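2-methyl-aconitate isomerase (Shewanella oneidensis, PDB 5K87) catalyses the cis-trans isomerization of 2-methyl-aconitate by base-catalysed proton abstraction and rotation about the C2-C3 bond, in propionate breakdown through the 2-methylcitrate cycle. Local coordinates at residues A[136-141]-A[151-156]; A[179-184]-A[382-387]; A[202-207]-A[338-343]; A[198-203]-A[217-222]; A[237-242]-A[289-294]. The protein carries 1 engineered substitution. All blocks are in the same frame, centred on the assembly; numbering follows the deposited sequence.

In the fold
Reading from the N terminus, interaction 1 closes the shortest loop, a hairpin of strands 135-143 and 148-157. Interaction 2 follows in series and touches it: strand 179-184 lies beside 148-157 and pairs on its other side with the late strand 374-391, closing a loop of nearly two hundred residues. Interactions 3, 4 and 5 all nest inside that loop. Interactions 3 and 4 share Asn202 and Leu203; the shorter closure ties 198-203 to strand 213-221, the longer one ties 202-207 to the start of helix 340-344. Interaction 5 nests within the loop of interaction 3, comes after interaction 4 in series, and joins the loop 237-242 to residues 289-294, which run into strand 293-294, at the surface.

Interaction 1 (A[136-141]-A[151-156]); sequences VCTVRI and IAHVPI
Thr138 holds OG1 anti to its carbonyl carbon (chi1 -67°) and His153 turns CG the same way (chi1 -58°), which lays the two side chains side by side, pointing in one direction, on a non-hydrogen-bonded pair of this antiparallel hairpin. Thr138 OG1 meets His153 ND1 at 3.0 Å, near the plane of the imidazole, in a hydrogen bond that either could donate. The methyl branch of Thr138 is tight against Ile151 across the hairpin, with Thr138 CG2 3.5 Å from Ile151 CG2. That same Ile151 methyl lies over one ring face of His153, offset toward the rim, while Val136 CG1 sits at the ring edge, 3.7 Å from His153 CB. Because His153 NE2 is bonded to Glu182 OE1, both nitrogens have partners and the rotation of the ring is fixed. An alanine in place of His153 would probably leave Thr138 OG1 and Glu182 OE1 without this mate and open a gap beside Ile151 CG2. Further along the same face, Ile151 CD1 lies 3.9 Å from Arg140 CG, and the guanidinium beyond it forms a salt bridge with Asp88. The opposite face is apolar: Cys137 CB meets Ile156 CG1 at 3.7 Å, and Val139 CG2 approaches Val154 CG2 at 4.2 Å. Two pairs of backbone hydrogen bonds, Cys137 with Val154 and Val139 with Ala152, hold the strands together. Helix 113-122 packs on the apolar face through Ile121 and Val116, strand 89-96 flanks the hairpin beside 135-143, and strand 179-184 flanks it beside 148-157.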
# COMPACT_ATOMS: atom_id res chain seq x y z
N VAL A 136 27.23 -14.48 13.61
CA VAL A 136 26.93 -13.83 12.34
C VAL A 136 27.09 -14.84 11.23
O VAL A 136 28.12 -15.51 11.13
CB VAL A 136 27.87 -12.63 12.09
CG1 VAL A 136 27.57 -11.99 10.73
CG2 VAL A 136 27.70 -11.59 13.20
N CYS A 137 26.06 -14.97 10.39
CA CYS A 137 26.13 -15.79 9.20
C CYS A 137 26.37 -14.89 7.99
O CYS A 137 25.54 -14.05 7.66
CB CYS A 137 24.84 -16.58 9.00
SG CYS A 137 24.80 -17.57 7.50
N THR A 138 27.52 -15.06 7.35
CA THR A 138 27.85 -14.28 6.17
C THR A 138 27.30 -14.98 4.93
O THR A 138 27.80 -16.02 4.50
CB THR A 138 29.37 -14.08 6.08
OG1 THR A 138 29.80 -13.25 7.18
CG2 THR A 138 29.76 -13.42 4.78
N VAL A 139 26.23 -14.41 4.39
CA VAL A 139 25.55 -15.00 3.24
C VAL A 139 26.11 -14.40 1.97
O VAL A 139 26.07 -13.18 1.77
CB VAL A 139 24.02 -14.75 3.30
CG1 VAL A 139 23.34 -15.41 2.12
CG2 VAL A 139 23.45 -15.29 4.60
N ARG A 140 26.63 -15.27 1.10
CA ARG A 140 27.21 -14.84 -0.16
C ARG A 140 26.15 -14.98 -1.25
O ARG A 140 25.78 -16.09 -1.65
CB ARG A 140 28.45 -15.69 -0.48
CG ARG A 140 29.52 -15.64 0.63
CD ARG A 140 30.52 -16.79 0.52
NE ARG A 140 29.86 -18.08 0.63
CZ ARG A 140 30.44 -19.25 0.37
NH1 ARG A 140 31.71 -19.29 -0.03
NH2 ARG A 140 29.75 -20.37 0.49
N ILE A 141 25.63 -13.84 -1.69
CA ILE A 141 24.50 -13.82 -2.61
C ILE A 141 24.97 -13.61 -4.03
O ILE A 141 25.73 -12.68 -4.30
CB ILE A 141 23.52 -12.69 -2.24
CG1 ILE A 141 23.00 -12.86 -0.81
CG2 ILE A 141 22.36 -12.67 -3.21
CD1 ILE A 141 22.40 -11.61 -0.22
N ILE A 151 27.12 -9.44 -0.31
CA ILE A 151 27.26 -10.14 0.96
C ILE A 151 26.28 -9.57 1.97
O ILE A 151 26.13 -8.35 2.08
CB ILE A 151 28.68 -9.97 1.51
CG1 ILE A 151 29.74 -10.37 0.47
CG2 ILE A 151 28.85 -10.74 2.80
CD1 ILE A 151 29.68 -11.82 0.05
N ALA A 152 25.59 -10.45 2.71
CA ALA A 152 24.76 -10.00 3.82
C ALA A 152 25.23 -10.65 5.11
O ALA A 152 25.30 -11.88 5.19
CB ALA A 152 23.30 -10.33 3.57
N HIS A 153 25.58 -9.84 6.10
CA HIS A 153 26.02 -10.36 7.39
C HIS A 153 24.81 -10.42 8.31
O HIS A 153 24.42 -9.42 8.90
CB HIS A 153 27.12 -9.47 7.99
CG HIS A 153 28.32 -9.33 7.11
ND1 HIS A 153 29.27 -10.32 6.99
CD2 HIS A 153 28.71 -8.33 6.30
CE1 HIS A 153 30.21 -9.92 6.14
NE2 HIS A 153 29.89 -8.72 5.71
N VAL A 154 24.21 -11.60 8.40
CA VAL A 154 22.95 -11.75 9.11
C VAL A 154 23.19 -12.29 10.52
O VAL A 154 23.82 -13.34 10.67
CB VAL A 154 22.00 -12.69 8.36
CG1 VAL A 154 20.66 -12.80 9.08
CG2 VAL A 154 21.82 -12.22 6.91
N PRO A 155 22.69 -11.59 11.54
CA PRO A 155 22.89 -12.08 12.91
C PRO A 155 22.04 -13.31 13.20
O PRO A 155 20.90 -13.42 12.74
CB PRO A 155 22.46 -10.89 13.77
CG PRO A 155 21.46 -10.16 12.92
CD PRO A 155 21.96 -10.31 11.50
N ILE A 156 22.62 -14.22 13.99
CA ILE A 156 22.00 -15.49 14.34
C ILE A 156 21.91 -15.65 15.85
O ILE A 156 22.87 -15.37 16.57
CB ILE A 156 22.84 -16.68 13.81
CG1 ILE A 156 23.08 -16.56 12.29
CG2 ILE A 156 22.18 -18.00 14.16
CD1 ILE A 156 21.82 -16.68 11.43

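Interaction 2 (A[179-184]-A[382-387]); sequences VQIEFM and MSRSAR
Phe183 and Met382 meet with their side chains slanted across each other, on an antiparallel strand pair of a protein whose family belongs with the diaminopimelate epimerases. Met382 CG stands between the backbone N and the carbonyl carbon (chi1 67°), and a bend at chi3 (74°) turns the methyl back, which brings Met382 CE to 3.9 Å from Phe183 CE1. Helix 324-334 closes on the pair, Val328 touching both side chains. On the face that carries Met382, Ile181 and Val179 pack on helix 113-122, through Thr113 and Ala114. On the other face Gln180 and Ser383 form a non-hydrogen-bonded pair, with Gln180 CG, in one of its two conformers, 3.4 Å from Ser383 OG; that hydroxyl is hydrogen-bonded to Glu178. Four backbone hydrogen bonds flank this pair, two joining Val179 and Arg384 and two joining Ile181 and Met382. Arg384 starts on the same face as Val179, but its chain bends at chi2 and chi3 and leads away from strand 179-184. There Arg384 NH2 bonds to Asn111 OD1, a substrate-binding residue, and the side chain of Arg384 comes to about 7 Å from the bound malonate, which is consistent with a second-shell role in placing Asn111. The bent chain is pinned to its own strand as well: Arg384 NE donates to Ser383 O at 2.9 Å, with the carbonyl oxygen only 2° out of the guanidinium plane.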
# COMPACT_ATOMS: atom_id res chain seq x y z
N VAL A 179 21.68 -5.35 9.73
CA VAL A 179 22.24 -6.28 8.76
C VAL A 179 23.15 -5.50 7.82
O VAL A 179 22.69 -4.70 7.00
CB VAL A 179 21.13 -6.97 7.94
CG1 VAL A 179 21.75 -7.92 6.93
CG2 VAL A 179 20.19 -7.72 8.88
N GLN A 180 24.45 -5.71 7.96
CA GLN A 180 25.42 -5.05 7.10
C GLN A 180 25.48 -5.75 5.75
O GLN A 180 25.56 -6.98 5.67
CB GLN A 180 26.78 -4.99 7.80
CG GLN A 180 26.69 -4.25 9.13
CD GLN A 180 28.00 -4.19 9.88
OE1 GLN A 180 28.93 -4.93 9.59
NE2 GLN A 180 28.07 -3.29 10.86
N ILE A 181 25.44 -4.94 4.69
CA ILE A 181 25.45 -5.44 3.32
C ILE A 181 26.69 -4.94 2.59
O ILE A 181 27.15 -3.82 2.83
CB ILE A 181 24.22 -4.93 2.54
CG1 ILE A 181 22.95 -5.23 3.33
CG2 ILE A 181 24.15 -5.56 1.16
CD1 ILE A 181 22.71 -6.69 3.55
N GLU A 182 27.24 -5.76 1.70
CA GLU A 182 28.41 -5.35 0.92
C GLU A 182 28.24 -5.73 -0.54
O GLU A 182 28.17 -6.92 -0.88
CB GLU A 182 29.67 -6.04 1.43
CG GLU A 182 29.90 -5.85 2.92
CD GLU A 182 31.13 -6.55 3.41
OE1 GLU A 182 31.34 -6.57 4.64
OE2 GLU A 182 31.89 -7.07 2.56
N PHE A 183 28.23 -4.72 -1.40
CA PHE A 183 28.08 -4.90 -2.83
C PHE A 183 29.48 -4.97 -3.41
O PHE A 183 30.17 -3.94 -3.53
CB PHE A 183 27.31 -3.72 -3.43
CG PHE A 183 25.89 -3.60 -2.92
CD1 PHE A 183 25.63 -3.08 -1.66
CD2 PHE A 183 24.82 -3.97 -3.73
CE1 PHE A 183 24.31 -2.96 -1.21
CE2 PHE A 183 23.51 -3.85 -3.28
CZ PHE A 183 23.25 -3.34 -2.02
N MET A 184 29.92 -6.17 -3.76
CA MET A 184 31.29 -6.36 -4.25
C MET A 184 31.42 -5.93 -5.71
O MET A 184 30.53 -6.18 -6.52
CB MET A 184 31.69 -7.83 -4.13
CG MET A 184 31.56 -8.40 -2.73
SD MET A 184 32.46 -7.50 -1.46
CE MET A 184 34.15 -7.68 -2.04
N MET A 382 26.71 -0.69 3.18
CA MET A 382 25.73 0.06 3.94
C MET A 382 25.07 -0.91 4.91
O MET A 382 25.21 -2.12 4.78
CB MET A 382 24.69 0.69 3.01
CG MET A 382 23.81 -0.34 2.32
SD MET A 382 22.64 0.33 1.12
CE MET A 382 23.75 0.73 -0.21
N SER A 383 24.35 -0.36 5.88
CA SER A 383 23.58 -1.19 6.79
C SER A 383 22.10 -1.03 6.53
O SER A 383 21.61 0.07 6.26
CB SER A 383 23.89 -0.81 8.23
OG SER A 383 25.21 -1.19 8.55
N ARG A 384 21.39 -2.15 6.60
CA ARG A 384 19.94 -2.17 6.48
C ARG A 384 19.41 -3.03 7.63
O ARG A 384 20.10 -3.20 8.64
CB ARG A 384 19.54 -2.70 5.09
CG ARG A 384 20.09 -1.88 3.90
CD ARG A 384 19.22 -0.67 3.52
NE ARG A 384 19.41 0.49 4.39
CZ ARG A 384 18.73 1.62 4.26
NH1 ARG A 384 18.97 2.64 5.06
NH2 ARG A 384 17.77 1.72 3.35
N SER A 385 18.18 -3.52 7.51
CA SER A 385 17.57 -4.43 8.47
C SER A 385 16.46 -5.12 7.71
O SER A 385 16.11 -4.70 6.60
CB SER A 385 17.02 -3.69 9.69
OG SER A 385 15.90 -2.88 9.35
N ALA A 386 15.89 -6.18 8.30
CA ALA A 386 14.81 -6.91 7.65
C ALA A 386 13.97 -7.63 8.67
O ALA A 386 14.44 -7.96 9.75
CB ALA A 386 15.38 -7.92 6.68
N ARG A 387 12.73 -7.91 8.31
CA ARG A 387 11.89 -8.76 9.14
C ARG A 387 10.76 -9.37 8.34
O ARG A 387 10.26 -8.78 7.37
CB ARG A 387 11.35 -8.00 10.36
CG ARG A 387 10.60 -6.74 10.03
CD ARG A 387 10.06 -6.01 11.27
NE ARG A 387 8.92 -6.72 11.84
CZ ARG A 387 7.63 -6.39 11.72
NH1 ARG A 387 6.75 -7.18 12.27
NH2 ARG A 387 7.23 -5.29 11.09

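Interaction 3 (A[202-207]-A[338-343]); sequences NLVDVL and GTLVNL
Val204 and Leu203 make a small apolar packing contact with Gly338, Thr339 and Leu340, joining the turn that enters strand 205-209 to the capped N-terminal end of helix 340-344, away from the substrate site. The closest approach is made by Val204: in the conformer described here, one of two, CG1 is anti to the carbonyl carbon (chi1 -58°). Val204 CG1 comes to 3.3 Å from Gly338 O and 3.8 Å from Leu340 CD2, the two side chains crossing at about a right angle. Leu203 reaches the residue next door more loosely, its CD2 4.3 Å from Thr339 CG2. Both segments also lean on Thr218 of strand 213-221, which is touched by the side chains of Val204 and Thr339, and Phe198 lies against Thr339. Gly338 stands just before the N-cap residue. Its positive phi (106°) would press a beta carbon against the preceding carbonyl oxygen, and such a carbon would also lie close to Leu203 CD1. The helix end is held by side-chain bonds from Thr339 and Asn342. Thr339 is the N-cap, its OG1 accepting from Asn342 N at 3.0 Å, and that hydroxyl is bonded to Ala333 O as well. Asn342 in turn bonds through ND2 to Ala334 O and Gly348 O, which fixes its amide and ties the helix start to neighbouring backbone. On the other segment Asn202 ND2 reaches the syn side of Asp205 OD1 at 2.8 Å, clasping the turn. At the helix end Gly338 N donates to Asn342 OD1 at 2.9 Å, approaching from above the amide plane, 58° out of it.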
# COMPACT_ATOMS: atom_id res chain seq x y z
N ASN A 202 33.27 9.57 -19.56
CA ASN A 202 33.45 10.86 -18.90
C ASN A 202 32.85 10.86 -17.50
O ASN A 202 31.80 10.25 -17.27
CB ASN A 202 32.82 11.97 -19.72
CG ASN A 202 33.31 11.99 -21.15
OD1 ASN A 202 34.51 11.89 -21.40
ND2 ASN A 202 32.39 12.11 -22.10
N LEU A 203 33.49 11.58 -16.58
CA LEU A 203 32.99 11.73 -15.22
C LEU A 203 31.74 12.60 -15.21
O LEU A 203 30.82 12.36 -14.43
CB LEU A 203 34.05 12.37 -14.33
CG LEU A 203 35.34 11.58 -14.16
CD1 LEU A 203 36.30 12.32 -13.24
CD2 LEU A 203 35.02 10.20 -13.62
N VAL A 204 31.73 13.62 -16.06
CA VAL A 204 30.58 14.48 -16.24
C VAL A 204 30.34 14.65 -17.73
O VAL A 204 31.28 14.60 -18.54
CB VAL A 204 30.76 15.87 -15.58
CG1 VAL A 204 31.05 15.72 -14.09
CG2 VAL A 204 31.87 16.66 -16.27
N ASP A 205 29.08 14.83 -18.10
CA ASP A 205 28.73 15.06 -19.49
C ASP A 205 27.74 16.20 -19.54
O ASP A 205 27.19 16.61 -18.52
CB ASP A 205 28.09 13.81 -20.09
CG ASP A 205 29.10 12.72 -20.36
OD1 ASP A 205 29.83 12.82 -21.37
OD2 ASP A 205 29.17 11.75 -19.56
N VAL A 206 27.55 16.74 -20.74
CA VAL A 206 26.46 17.67 -20.95
C VAL A 206 25.36 16.92 -21.68
O VAL A 206 25.54 16.49 -22.82
CB VAL A 206 26.90 18.90 -21.77
CG1 VAL A 206 25.72 19.82 -22.00
CG2 VAL A 206 28.02 19.63 -21.05
N LEU A 207 24.23 16.76 -21.00
CA LEU A 207 23.12 16.02 -21.57
C LEU A 207 22.22 16.98 -22.35
O LEU A 207 21.54 17.82 -21.76
CB LEU A 207 22.34 15.33 -20.45
CG LEU A 207 21.46 14.13 -20.77
CD1 LEU A 207 22.17 13.13 -21.68
CD2 LEU A 207 21.02 13.46 -19.47
N GLY A 338 35.46 14.35 -8.99
CA GLY A 338 35.04 15.00 -10.21
C GLY A 338 33.64 14.66 -10.71
O GLY A 338 33.12 15.37 -11.56
N THR A 339 33.03 13.59 -10.22
CA THR A 339 31.63 13.33 -10.60
C THR A 339 30.75 14.40 -9.97
O THR A 339 31.15 15.06 -9.02
CB THR A 339 31.12 11.95 -10.13
OG1 THR A 339 31.02 11.93 -8.71
CG2 THR A 339 32.01 10.83 -10.62
N LEU A 340 29.54 14.57 -10.49
CA LEU A 340 28.62 15.55 -9.91
C LEU A 340 28.29 15.21 -8.46
O LEU A 340 28.06 16.10 -7.65
CB LEU A 340 27.34 15.65 -10.73
CG LEU A 340 27.45 16.26 -12.12
CD1 LEU A 340 26.07 16.61 -12.64
CD2 LEU A 340 28.35 17.49 -12.10
N VAL A 341 28.24 13.92 -8.14
CA VAL A 341 27.95 13.48 -6.79
C VAL A 341 29.12 13.87 -5.87
O VAL A 341 28.93 14.43 -4.80
CB VAL A 341 27.72 11.96 -6.74
CG1 VAL A 341 27.48 11.49 -5.32
CG2 VAL A 341 26.55 11.56 -7.66
N ASN A 342 30.32 13.56 -6.32
CA ASN A 342 31.53 13.93 -5.60
C ASN A 342 31.61 15.44 -5.36
O ASN A 342 31.92 15.89 -4.26
CB ASN A 342 32.75 13.45 -6.38
CG ASN A 342 34.04 13.92 -5.77
OD1 ASN A 342 34.63 14.91 -6.22
ND2 ASN A 342 34.50 13.23 -4.73
N LEU A 343 31.27 16.21 -6.38
CA LEU A 343 31.36 17.66 -6.27
C LEU A 343 30.32 18.23 -5.32
O LEU A 343 30.59 19.16 -4.56
CB LEU A 343 31.26 18.31 -7.65
CG LEU A 343 32.43 18.03 -8.59
CD1 LEU A 343 32.18 18.67 -9.94
CD2 LEU A 343 33.75 18.54 -8.00

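Interaction 4 (A[198-203]-A[217-222]); sequences FPTGNL and ATMINA
Thr218 OG1 is gripped from two segments: it donates to Leu203 O at 2.7 Å, in the plane of that carbonyl, and it is hydrogen-bonded to Leu340 N. Its methyl, CG2, points to the ring edge of Phe198, 4.0 Å from CE1. A valine in its place would probably leave Leu203 O and Leu340 N without their common mate. Phe198 CE1 also lies 3.9 Å from Ile220 CD1, the side chains slanting past each other, while Leu203 CD2 sits over one face of the Phe198 ring, toward its rim. Thr200 CG2 meets Met219 CE at 3.8 Å, crossing at about a right angle. Two waters bridge the backbones. One accepts from Thr200 N at 2.9 Å and donates to Met219 O; the other accepts from Met219 N at 2.9 Å and donates to Asn202 O. A type I turn from Phe198 to Gly201 and an ST turn, Asn202 N to Thr200 OG1, shape the loop, and Asp205 OD2 also holds that hydroxyl. The loop packs against strand 213-221, with Arg265 and Met266 of helix 249-266 against Thr200, Pro199 and Met219, helix 324-334 against Ile220, and strand 225-230 paired alongside.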
# COMPACT_ATOMS: atom_id res chain seq x y z
N PHE A 198 31.70 4.22 -16.16
CA PHE A 198 31.23 5.41 -16.85
C PHE A 198 31.08 5.11 -18.34
O PHE A 198 32.03 5.24 -19.10
CB PHE A 198 32.22 6.57 -16.64
CG PHE A 198 32.35 6.98 -15.20
CD1 PHE A 198 31.32 7.66 -14.57
CD2 PHE A 198 33.48 6.66 -14.47
CE1 PHE A 198 31.43 8.03 -13.24
CE2 PHE A 198 33.59 7.02 -13.13
CZ PHE A 198 32.56 7.71 -12.52
N PRO A 199 29.87 4.71 -18.76
CA PRO A 199 29.66 4.27 -20.14
C PRO A 199 30.04 5.31 -21.20
O PRO A 199 30.44 4.91 -22.30
CB PRO A 199 28.16 3.94 -20.20
CG PRO A 199 27.57 4.56 -18.99
CD PRO A 199 28.64 4.58 -17.95
N THR A 200 29.93 6.59 -20.89
CA THR A 200 30.35 7.63 -21.84
C THR A 200 31.86 7.86 -21.82
O THR A 200 32.40 8.56 -22.68
CB THR A 200 29.68 8.97 -21.54
OG1 THR A 200 30.21 9.50 -20.32
CG2 THR A 200 28.17 8.82 -21.42
N GLY A 201 32.53 7.31 -20.82
CA GLY A 201 33.96 7.51 -20.65
C GLY A 201 34.30 8.81 -19.93
O GLY A 201 35.48 9.11 -19.72
N ASN A 202 33.27 9.57 -19.56
CA ASN A 202 33.45 10.86 -18.90
C ASN A 202 32.85 10.86 -17.50
O ASN A 202 31.80 10.25 -17.27
CB ASN A 202 32.82 11.97 -19.72
CG ASN A 202 33.31 11.99 -21.15
OD1 ASN A 202 34.51 11.89 -21.40
ND2 ASN A 202 32.39 12.11 -22.10
N LEU A 203 33.49 11.58 -16.58
CA LEU A 203 32.99 11.73 -15.22
C LEU A 203 31.74 12.60 -15.21
O LEU A 203 30.82 12.36 -14.43
CB LEU A 203 34.05 12.37 -14.33
CG LEU A 203 35.34 11.58 -14.16
CD1 LEU A 203 36.30 12.32 -13.24
CD2 LEU A 203 35.02 10.20 -13.62
N ALA A 217 25.53 16.18 -16.26
CA ALA A 217 25.12 14.91 -15.71
C ALA A 217 26.30 14.00 -15.49
O ALA A 217 27.26 14.01 -16.27
CB ALA A 217 24.11 14.24 -16.62
N THR A 218 26.24 13.20 -14.43
CA THR A 218 27.13 12.07 -14.30
C THR A 218 26.31 10.81 -14.53
O THR A 218 25.29 10.59 -13.89
CB THR A 218 27.79 12.00 -12.92
OG1 THR A 218 28.77 13.04 -12.81
CG2 THR A 218 28.48 10.66 -12.73
N MET A 219 26.75 10.01 -15.48
CA MET A 219 26.10 8.75 -15.80
C MET A 219 27.02 7.62 -15.38
O MET A 219 28.12 7.46 -15.92
CB MET A 219 25.79 8.71 -17.30
CG MET A 219 24.63 9.63 -17.66
SD MET A 219 24.44 10.02 -19.41
CE MET A 219 25.75 11.22 -19.63
N ILE A 220 26.57 6.86 -14.40
CA ILE A 220 27.40 5.82 -13.81
C ILE A 220 26.65 4.50 -13.78
O ILE A 220 25.43 4.46 -13.60
CB ILE A 220 27.86 6.24 -12.39
CG1 ILE A 220 28.94 5.29 -11.87
CG2 ILE A 220 26.68 6.34 -11.43
CD1 ILE A 220 29.59 5.78 -10.59
N ASN A 221 27.37 3.40 -13.98
CA ASN A 221 26.77 2.09 -13.89
C ASN A 221 27.44 1.34 -12.75
O ASN A 221 28.44 0.65 -12.94
CB ASN A 221 26.89 1.33 -15.20
CG ASN A 221 25.90 0.20 -15.30
OD1 ASN A 221 25.39 -0.28 -14.28
ND2 ASN A 221 25.62 -0.24 -16.52
N ALA A 222 26.89 1.51 -11.55
CA ALA A 222 27.36 0.86 -10.34
C ALA A 222 26.16 0.74 -9.41
O ALA A 222 25.54 1.74 -9.08
CB ALA A 222 28.47 1.68 -9.69
O HOH W 1 29.45 7.85 -18.28
O HOH W 2 29.07 10.92 -17.00

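Interaction 5 (A[237-242]-A[289-294]); sequences TGTELQ and PPKSYA
Thr239 and Tyr293 form the centre of this surface contact, their side chains sliding past each other in opposite directions with CB to CB 3.6 Å apart. The methyl of Thr239 also rests against Lys291: an extended chain carries Lys291 CD to 4.0 Å from Thr239 CG2 and its NZ to 3.9 Å from Thr237 CG2. At the other end Leu241 CD1 lies 3.7 Å from Ala294 O. Behind Thr239, the turn is held by its own polar groups. Thr237 OG1 accepts from Thr239 N at 3.2 Å. Glu240 grips the same turn with both carboxylate oxygens: OE2 takes Thr237 N at 2.9 Å and OE1 takes Gly238 N, each through its syn lone pair. Gly238 adopts a positive phi that suits glycine. Tyr293 is positioned further out, its OH bonded to His357 O and its ring in a cation-pi contact with Arg311, whose NE also bonds to Glu240 O. Leu309, on the same strand 308-314, touches Thr239, Lys291 and Tyr293. The arrangement is an ST turn clasped by a glutamate carboxylate, packed beside the small antiparallel pair of strands 293-294 and 300-301.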
# COMPACT_ATOMS: atom_id res chain seq x y z
N THR A 237 16.11 22.44 -5.11
CA THR A 237 17.15 22.70 -4.12
C THR A 237 17.77 21.42 -3.59
O THR A 237 18.83 21.46 -2.98
CB THR A 237 16.60 23.47 -2.93
OG1 THR A 237 15.65 22.65 -2.25
CG2 THR A 237 15.92 24.75 -3.39
N GLY A 238 17.10 20.29 -3.80
CA GLY A 238 17.54 19.03 -3.24
C GLY A 238 16.84 18.66 -1.95
O GLY A 238 17.01 17.55 -1.45
N THR A 239 16.03 19.57 -1.41
CA THR A 239 15.30 19.30 -0.17
C THR A 239 13.87 18.84 -0.41
O THR A 239 13.10 18.65 0.53
CB THR A 239 15.26 20.52 0.77
OG1 THR A 239 14.51 21.57 0.14
CG2 THR A 239 16.67 21.01 1.10
N GLU A 240 13.50 18.68 -1.68
CA GLU A 240 12.12 18.36 -2.04
C GLU A 240 11.63 17.06 -1.42
O GLU A 240 12.40 16.10 -1.24
CB GLU A 240 11.97 18.29 -3.56
CG GLU A 240 12.01 19.64 -4.27
CD GLU A 240 13.39 20.26 -4.34
OE1 GLU A 240 14.40 19.53 -4.22
OE2 GLU A 240 13.47 21.49 -4.54
N LEU A 241 10.35 17.04 -1.09
CA LEU A 241 9.66 15.84 -0.62
C LEU A 241 8.72 15.33 -1.71
O LEU A 241 8.53 16.00 -2.73
CB LEU A 241 8.90 16.14 0.66
CG LEU A 241 9.77 16.64 1.81
CD1 LEU A 241 8.93 16.86 3.06
CD2 LEU A 241 10.90 15.65 2.08
N GLN A 242 8.14 14.16 -1.52
CA GLN A 242 7.31 13.57 -2.57
C GLN A 242 6.20 14.50 -3.04
O GLN A 242 5.94 14.58 -4.24
CB GLN A 242 6.72 12.24 -2.13
CG GLN A 242 7.72 11.11 -2.09
CD GLN A 242 7.05 9.80 -1.82
OE1 GLN A 242 6.27 9.69 -0.88
NE2 GLN A 242 7.30 8.82 -2.67
N PRO A 289 24.48 20.27 -2.70
CA PRO A 289 25.24 20.34 -1.45
C PRO A 289 24.32 20.30 -0.23
O PRO A 289 23.12 20.51 -0.37
CB PRO A 289 25.94 21.71 -1.55
CG PRO A 289 25.97 22.02 -3.02
CD PRO A 289 24.70 21.45 -3.56
N PRO A 290 24.88 20.04 0.96
CA PRO A 290 24.08 19.98 2.18
C PRO A 290 23.22 21.21 2.38
O PRO A 290 23.65 22.35 2.13
CB PRO A 290 25.14 19.91 3.28
CG PRO A 290 26.29 19.24 2.63
CD PRO A 290 26.30 19.74 1.22
N LYS A 291 22.00 20.97 2.85
CA LYS A 291 21.08 22.04 3.19
C LYS A 291 20.10 21.43 4.17
O LYS A 291 19.70 20.26 4.03
CB LYS A 291 20.36 22.57 1.94
CG LYS A 291 19.53 23.81 2.17
CD LYS A 291 18.93 24.34 0.88
CE LYS A 291 18.25 25.69 1.10
NZ LYS A 291 17.60 26.21 -0.13
N SER A 292 19.71 22.20 5.18
CA SER A 292 18.79 21.73 6.20
C SER A 292 17.38 21.57 5.64
O SER A 292 16.95 22.34 4.79
CB SER A 292 18.77 22.70 7.38
OG SER A 292 17.91 22.25 8.41
N TYR A 293 16.66 20.55 6.12
CA TYR A 293 15.27 20.37 5.74
C TYR A 293 14.54 19.46 6.72
O TYR A 293 15.15 18.68 7.44
CB TYR A 293 15.15 19.78 4.33
CG TYR A 293 15.72 18.38 4.19
CD1 TYR A 293 17.09 18.20 3.99
CD2 TYR A 293 14.90 17.25 4.23
CE1 TYR A 293 17.63 16.93 3.86
CE2 TYR A 293 15.44 15.97 4.10
CZ TYR A 293 16.80 15.83 3.91
OH TYR A 293 17.36 14.58 3.78
N ALA A 294 13.22 19.57 6.74
CA ALA A 294 12.38 18.64 7.47
C ALA A 294 12.13 17.43 6.58
O ALA A 294 11.72 17.57 5.43
CB ALA A 294 11.06 19.30 7.86